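Local coordinates for outer membrane protein Omp121 (Bacteroides thetaiotaomicron, PDB 5FQ8), which belongs to the TonB-dependent receptors of the outer membrane, binds metal ions and probably takes part in nutrient uptake across that membrane, at residues K267-D279 with Y290-K302. Numbering follows the deposited sequence.
Sequences KSDYYVSFSQISD and YDKYTFSARGSHK. With KR0 (3-decanoyloxypropyl decanoate), chain Q.
Lys267 O accepts a hydrogen bond from the backbone N of Lys302 (2.7 Å), the first rung of an antiparallel beta hairpin in the wall of the TonB-dependent receptor barrel. At the turn end of the hairpin Asp280, Gly281, Ile283, Thr285 and Asp288 bind a calcium ion. Ser268 sets its CB near ND1 of the His301 ring, while its OG hydrogen-bonds with Thr265 and with Ser268 of the second subunit. At Tyr270 the ring edge, through CD1, meets CA of Gly299. Tyr271 and Arg298 then run side by side on the inward face: NH2 of Arg298 lies 3.3 Å from CD1 of Tyr271, with the ring and guanidinium planes 29° apart. The guanidinium is fixed from two more directions, since NE donates to Ser296 OG almost in its plane and NH2 forms a salt bridge with Asp137 of the plug.

On the membrane side, CG1 of Val272 touches CZ of Phe295 at 3.7 Å, and both side chains pack on Phe388 of the second subunit. Ser273 OG hydrogen-bonds with Asp137 too, tying both strands to the plug. Phe274 points its CG away from the backbone N (chi1 163°). Its CZ comes to 4.0 Å from CD2 of Tyr293. One ring face lies under the lipid-like KR0, whose C14 approaches CZ at 3.4 Å. With an alanine here, KR0 C14 would probably lose the ring face it rests on and a gap would open beside the Tyr293 edge. Ser275 OG shares a water with Lys292 NZ, which also reaches the plug carbonyls of Ser58, Asn131 and Ile133. Gln276 lays its CG against CE2 of Tyr293 (3.5 Å). The Ile277 side chain lies alongside the extended chain of Lys292, CD1 against CD. Finally, Ser278 OG donates to Asp291 OD1 at 3.0 Å, coming from above the carboxylate plane.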
loop_
_atom_site.group_PDB
_atom_site.type_symbol
_atom_site.label_atom_id
_atom_site.label_comp_id
_atom_site.label_asym_id
_atom_site.label_seq_id
_atom_site.Cartn_x
_atom_site.Cartn_y
_atom_site.Cartn_z
ATOM N N LYS B 267 -28.476 -18.446 -44.821
ATOM C CA LYS B 267 -28.848 -17.193 -44.194
ATOM C C LYS B 267 -28.082 -16.904 -42.908
ATOM O O LYS B 267 -28.329 -15.870 -42.281
ATOM C CB LYS B 267 -30.353 -17.184 -43.902
ATOM C CG LYS B 267 -31.237 -17.412 -45.109
ATOM C CD LYS B 267 -31.142 -16.269 -46.099
ATOM C CE LYS B 267 -32.459 -16.095 -46.837
ATOM N NZ LYS B 267 -32.896 -17.353 -47.521
ATOM N N SER B 268 -27.160 -17.768 -42.498
ATOM C CA SER B 268 -26.585 -17.641 -41.168
ATOM C C SER B 268 -25.297 -18.439 -41.087
ATOM O O SER B 268 -25.098 -19.401 -41.831
ATOM C CB SER B 268 -27.563 -18.128 -40.109
ATOM O OG SER B 268 -27.661 -19.532 -40.166
ATOM N N ASP B 269 -24.427 -18.035 -40.168
ATOM C CA ASP B 269 -23.218 -18.796 -39.891
ATOM C C ASP B 269 -22.889 -18.672 -38.415
ATOM O O ASP B 269 -23.397 -17.793 -37.723
ATOM C CB ASP B 269 -22.038 -18.339 -40.750
ATOM C CG ASP B 269 -21.753 -16.878 -40.613
ATOM O OD1 ASP B 269 -21.281 -16.486 -39.548
ATOM O OD2 ASP B 269 -21.986 -16.114 -41.565
ATOM N N TYR B 270 -22.034 -19.569 -37.939
ATOM C CA TYR B 270 -21.762 -19.655 -36.512
ATOM C C TYR B 270 -20.396 -20.280 -36.303
ATOM O O TYR B 270 -20.140 -21.372 -36.809
ATOM C CB TYR B 270 -22.841 -20.469 -35.826
ATOM C CG TYR B 270 -22.935 -20.262 -34.343
ATOM C CD1 TYR B 270 -22.938 -18.983 -33.799
ATOM C CD2 TYR B 270 -23.057 -21.345 -33.483
ATOM C CE1 TYR B 270 -23.037 -18.789 -32.445
ATOM C CE2 TYR B 270 -23.159 -21.161 -32.119
ATOM C CZ TYR B 270 -23.144 -19.880 -31.611
ATOM O OH TYR B 270 -23.242 -19.669 -30.262
ATOM N N TYR B 271 -19.528 -19.590 -35.563
ATOM C CA TYR B 271 -18.195 -20.070 -35.226
ATOM C C TYR B 271 -17.986 -19.935 -33.728
ATOM O O TYR B 271 -18.371 -18.928 -33.136
ATOM C CB TYR B 271 -17.131 -19.277 -35.987
ATOM C CG TYR B 271 -15.792 -19.961 -36.118
ATOM C CD1 TYR B 271 -14.882 -19.956 -35.084
ATOM C CD2 TYR B 271 -15.437 -20.606 -37.286
ATOM C CE1 TYR B 271 -13.672 -20.574 -35.197
ATOM C CE2 TYR B 271 -14.229 -21.229 -37.408
ATOM C CZ TYR B 271 -13.343 -21.208 -36.357
ATOM O OH TYR B 271 -12.115 -21.824 -36.468
ATOM N N VAL B 272 -17.401 -20.960 -33.110
ATOM C CA VAL B 272 -17.117 -20.964 -31.675
ATOM C C VAL B 272 -15.821 -21.723 -31.449
ATOM O O VAL B 272 -15.684 -22.861 -31.901
ATOM C CB VAL B 272 -18.254 -21.601 -30.856
ATOM C CG1 VAL B 272 -17.819 -21.790 -29.427
ATOM C CG2 VAL B 272 -19.486 -20.754 -30.905
ATOM N N SER B 273 -14.881 -21.109 -30.735
ATOM C CA SER B 273 -13.531 -21.642 -30.600
ATOM C C SER B 273 -13.029 -21.504 -29.172
ATOM O O SER B 273 -13.569 -20.748 -28.366
ATOM C CB SER B 273 -12.569 -20.915 -31.521
ATOM O OG SER B 273 -12.555 -19.547 -31.184
ATOM N N PHE B 274 -11.953 -22.227 -28.884
ATOM C CA PHE B 274 -11.314 -22.238 -27.579
ATOM C C PHE B 274 -9.844 -22.553 -27.774
ATOM O O PHE B 274 -9.500 -23.426 -28.564
ATOM C CB PHE B 274 -11.947 -23.279 -26.665
ATOM C CG PHE B 274 -11.112 -23.635 -25.465
ATOM C CD1 PHE B 274 -11.185 -22.872 -24.311
ATOM C CD2 PHE B 274 -10.278 -24.734 -25.473
ATOM C CE1 PHE B 274 -10.446 -23.191 -23.202
ATOM C CE2 PHE B 274 -9.532 -25.051 -24.358
ATOM C CZ PHE B 274 -9.616 -24.276 -23.225
ATOM N N SER B 275 -8.981 -21.859 -27.050
ATOM C CA SER B 275 -7.557 -22.122 -27.133
ATOM C C SER B 275 -6.959 -22.157 -25.745
ATOM O O SER B 275 -7.413 -21.450 -24.849
ATOM C CB SER B 275 -6.855 -21.071 -27.969
ATOM O OG SER B 275 -7.146 -19.797 -27.456
ATOM N N GLN B 276 -5.941 -22.991 -25.576
ATOM C CA GLN B 276 -5.285 -23.173 -24.295
ATOM C C GLN B 276 -3.800 -23.331 -24.533
ATOM O O GLN B 276 -3.386 -24.053 -25.435
ATOM C CB GLN B 276 -5.839 -24.389 -23.563
ATOM C CG GLN B 276 -5.215 -24.666 -22.232
ATOM C CD GLN B 276 -3.986 -25.508 -22.342
ATOM O OE1 GLN B 276 -3.672 -26.002 -23.404
ATOM N NE2 GLN B 276 -3.273 -25.665 -21.247
ATOM N N ILE B 277 -3.006 -22.650 -23.717
ATOM C CA ILE B 277 -1.551 -22.620 -23.832
ATOM C C ILE B 277 -0.972 -22.566 -22.431
ATOM O O ILE B 277 -1.461 -21.823 -21.582
ATOM C CB ILE B 277 -1.083 -21.413 -24.667
ATOM C CG1 ILE B 277 -1.614 -21.512 -26.082
ATOM C CG2 ILE B 277 0.408 -21.328 -24.697
ATOM C CD1 ILE B 277 -1.162 -20.417 -26.954
ATOM N N SER B 278 0.063 -23.359 -22.180
ATOM C CA SER B 278 0.676 -23.416 -20.859
ATOM C C SER B 278 2.172 -23.601 -21.001
ATOM O O SER B 278 2.646 -24.711 -21.219
ATOM C CB SER B 278 0.086 -24.529 -20.012
ATOM O OG SER B 278 -1.159 -24.125 -19.491
ATOM N N ASP B 279 2.916 -22.525 -20.810
ATOM C CA ASP B 279 4.348 -22.516 -21.041
ATOM C C ASP B 279 5.091 -22.458 -19.713
ATOM O O ASP B 279 4.772 -21.631 -18.864
ATOM C CB ASP B 279 4.710 -21.324 -21.925
ATOM C CG ASP B 279 5.926 -21.569 -22.740
ATOM O OD1 ASP B 279 6.679 -22.494 -22.391
ATOM O OD2 ASP B 279 6.116 -20.831 -23.729
ATOM N N TYR B 290 3.445 -18.883 -18.565
ATOM C CA TYR B 290 2.438 -18.177 -19.323
ATOM C C TYR B 290 1.347 -19.190 -19.560
ATOM O O TYR B 290 1.622 -20.268 -20.088
ATOM C CB TYR B 290 3.010 -17.651 -20.620
ATOM C CG TYR B 290 2.051 -16.987 -21.553
ATOM C CD1 TYR B 290 1.289 -15.921 -21.160
ATOM C CD2 TYR B 290 1.958 -17.400 -22.857
ATOM C CE1 TYR B 290 0.444 -15.304 -22.042
ATOM C CE2 TYR B 290 1.125 -16.790 -23.735
ATOM C CZ TYR B 290 0.372 -15.749 -23.331
ATOM O OH TYR B 290 -0.459 -15.162 -24.240
ATOM N N ASP B 291 0.155 -18.881 -19.086
ATOM C CA ASP B 291 -1.037 -19.638 -19.395
ATOM C C ASP B 291 -1.946 -18.723 -20.187
ATOM O O ASP B 291 -2.269 -17.632 -19.730
ATOM C CB ASP B 291 -1.718 -20.120 -18.120
ATOM C CG ASP B 291 -0.838 -21.012 -17.309
ATOM O OD1 ASP B 291 -0.085 -21.787 -17.914
ATOM O OD2 ASP B 291 -0.885 -20.947 -16.064
ATOM N N LYS B 292 -2.308 -19.132 -21.391
ATOM C CA LYS B 292 -3.264 -18.393 -22.190
ATOM C C LYS B 292 -4.514 -19.243 -22.338
ATOM O O LYS B 292 -4.418 -20.453 -22.537
ATOM C CB LYS B 292 -2.664 -18.031 -23.534
ATOM C CG LYS B 292 -3.535 -17.182 -24.408
ATOM C CD LYS B 292 -2.971 -17.073 -25.792
ATOM C CE LYS B 292 -3.758 -16.098 -26.608
ATOM N NZ LYS B 292 -3.275 -16.006 -27.990
ATOM N N TYR B 293 -5.677 -18.621 -22.163
ATOM C CA TYR B 293 -6.975 -19.230 -22.442
ATOM C C TYR B 293 -7.814 -18.216 -23.198
ATOM O O TYR B 293 -7.904 -17.063 -22.785
ATOM C CB TYR B 293 -7.729 -19.636 -21.177
ATOM C CG TYR B 293 -7.176 -20.774 -20.353
ATOM C CD1 TYR B 293 -6.267 -20.538 -19.345
ATOM C CD2 TYR B 293 -7.611 -22.073 -20.538
ATOM C CE1 TYR B 293 -5.773 -21.557 -18.572
ATOM C CE2 TYR B 293 -7.121 -23.101 -19.767
ATOM C CZ TYR B 293 -6.200 -22.834 -18.784
ATOM O OH TYR B 293 -5.691 -23.839 -18.000
ATOM N N THR B 294 -8.433 -18.634 -24.286
ATOM C CA THR B 294 -9.386 -17.789 -24.987
ATOM C C THR B 294 -10.664 -18.562 -25.252
ATOM O O THR B 294 -10.670 -19.788 -25.265
ATOM C CB THR B 294 -8.841 -17.289 -26.318
ATOM O OG1 THR B 294 -8.709 -18.392 -27.232
ATOM C CG2 THR B 294 -7.502 -16.643 -26.106
ATOM N N PHE B 295 -11.749 -17.820 -25.450
ATOM C CA PHE B 295 -13.018 -18.368 -25.889
ATOM C C PHE B 295 -13.655 -17.354 -26.814
ATOM O O PHE B 295 -13.605 -16.163 -26.535
ATOM C CB PHE B 295 -13.945 -18.676 -24.719
ATOM C CG PHE B 295 -15.228 -19.330 -25.131
ATOM C CD1 PHE B 295 -15.289 -20.699 -25.301
ATOM C CD2 PHE B 295 -16.364 -18.574 -25.375
ATOM C CE1 PHE B 295 -16.444 -21.300 -25.693
ATOM C CE2 PHE B 295 -17.522 -19.171 -25.765
ATOM C CZ PHE B 295 -17.566 -20.539 -25.924
ATOM N N SER B 296 -14.228 -17.814 -27.921
ATOM C CA SER B 296 -14.844 -16.920 -28.892
ATOM C C SER B 296 -16.140 -17.515 -29.418
ATOM O O SER B 296 -16.319 -18.729 -29.441
ATOM C CB SER B 296 -13.911 -16.631 -30.056
ATOM O OG SER B 296 -14.565 -15.842 -31.031
ATOM N N ALA B 297 -17.043 -16.641 -29.830
ATOM C CA ALA B 297 -18.321 -17.050 -30.384
ATOM C C ALA B 297 -18.739 -15.968 -31.354
ATOM O O ALA B 297 -18.882 -14.817 -30.957
ATOM C CB ALA B 297 -19.365 -17.242 -29.296
ATOM N N ARG B 298 -18.898 -16.323 -32.616
ATOM C CA ARG B 298 -19.164 -15.357 -33.661
ATOM C C ARG B 298 -20.312 -15.862 -34.506
ATOM O O ARG B 298 -20.313 -17.020 -34.928
ATOM C CB ARG B 298 -17.926 -15.128 -34.519
ATOM C CG ARG B 298 -16.855 -14.375 -33.821
ATOM C CD ARG B 298 -15.593 -14.340 -34.597
ATOM N NE ARG B 298 -14.679 -15.381 -34.160
ATOM C CZ ARG B 298 -14.070 -16.213 -34.983
ATOM N NH1 ARG B 298 -14.291 -16.123 -36.278
ATOM N NH2 ARG B 298 -13.248 -17.130 -34.511
ATOM N N GLY B 299 -21.274 -14.998 -34.757
ATOM C CA GLY B 299 -22.423 -15.371 -35.545
ATOM C C GLY B 299 -22.916 -14.218 -36.381
ATOM O O GLY B 299 -22.671 -13.050 -36.081
ATOM N N SER B 300 -23.638 -14.576 -37.434
ATOM C CA SER B 300 -24.276 -13.648 -38.347
ATOM C C SER B 300 -25.563 -14.297 -38.832
ATOM O O SER B 300 -25.600 -15.505 -39.055
ATOM C CB SER B 300 -23.343 -13.323 -39.508
ATOM O OG SER B 300 -23.797 -12.207 -40.234
ATOM N N HIS B 301 -26.624 -13.511 -38.946
ATOM C CA HIS B 301 -27.903 -14.000 -39.437
ATOM C C HIS B 301 -28.478 -12.949 -40.360
ATOM O O HIS B 301 -28.459 -11.763 -40.031
ATOM C CB HIS B 301 -28.880 -14.298 -38.298
ATOM C CG HIS B 301 -30.140 -14.984 -38.734
ATOM N ND1 HIS B 301 -30.329 -16.344 -38.604
ATOM C CD2 HIS B 301 -31.279 -14.498 -39.282
ATOM C CE1 HIS B 301 -31.527 -16.665 -39.058
ATOM N NE2 HIS B 301 -32.125 -15.564 -39.474
ATOM N N LYS B 302 -28.975 -13.380 -41.512
ATOM C CA LYS B 302 -29.549 -12.483 -42.500
ATOM C C LYS B 302 -31.032 -12.779 -42.616
ATOM O O LYS B 302 -31.436 -13.942 -42.654
ATOM C CB LYS B 302 -28.855 -12.633 -43.854
ATOM C CG LYS B 302 -29.227 -11.560 -44.861
ATOM C CD LYS B 302 -28.290 -11.557 -46.057
ATOM C CE LYS B 302 -28.594 -10.393 -46.994
ATOM N NZ LYS B 302 -27.606 -10.236 -48.105
HETATM C C1 KR0 Q . -13.154 -27.649 -11.096
HETATM O O1 KR0 Q . -12.881 -28.155 -12.397
HETATM C C2 KR0 Q . -13.725 -26.265 -11.347
HETATM C C3 KR0 Q . -12.722 -25.375 -12.061
HETATM C C4 KR0 Q . -9.968 -25.493 -17.748
HETATM O O4 KR0 Q . -12.688 -25.532 -13.474
HETATM C C5 KR0 Q . -11.453 -25.145 -14.142
HETATM C C6 KR0 Q . -10.882 -26.493 -18.480
HETATM C C7 KR0 Q . -13.127 -29.525 -12.807
HETATM C C8 KR0 Q . -11.013 -26.147 -19.968
HETATM O O8 KR0 Q . -10.494 -24.888 -13.446
HETATM C C9 KR0 Q . -11.929 -27.050 -20.802
HETATM O O9 KR0 Q . -14.230 -30.003 -12.619
HETATM C C10 KR0 Q . -11.349 -25.044 -15.647
HETATM C C11 KR0 Q . -10.019 -25.559 -16.212
HETATM C C12 KR0 Q . -12.034 -30.334 -13.472
HETATM C C13 KR0 Q . -11.909 -29.987 -14.952
HETATM C C14 KR0 Q . -11.984 -26.562 -22.253
HETATM C C15 KR0 Q . -13.190 -27.049 -23.049
HETATM C C16 KR0 Q . -13.725 -25.954 -23.946
HETATM C C17 KR0 Q . -12.958 -30.683 -15.810
HETATM C C18 KR0 Q . -13.413 -29.782 -16.953
HETATM C C19 KR0 Q . -12.853 -30.210 -18.308
HETATM C C20 KR0 Q . -13.892 -30.958 -19.148
HETATM C C21 KR0 Q . -13.525 -31.026 -20.631
HETATM C C22 KR0 Q . -14.579 -31.782 -21.439
HETATM C C23 KR0 Q . -14.323 -31.807 -22.936
HETATM O O HOH W 1 -4.772 -18.686 -28.348
#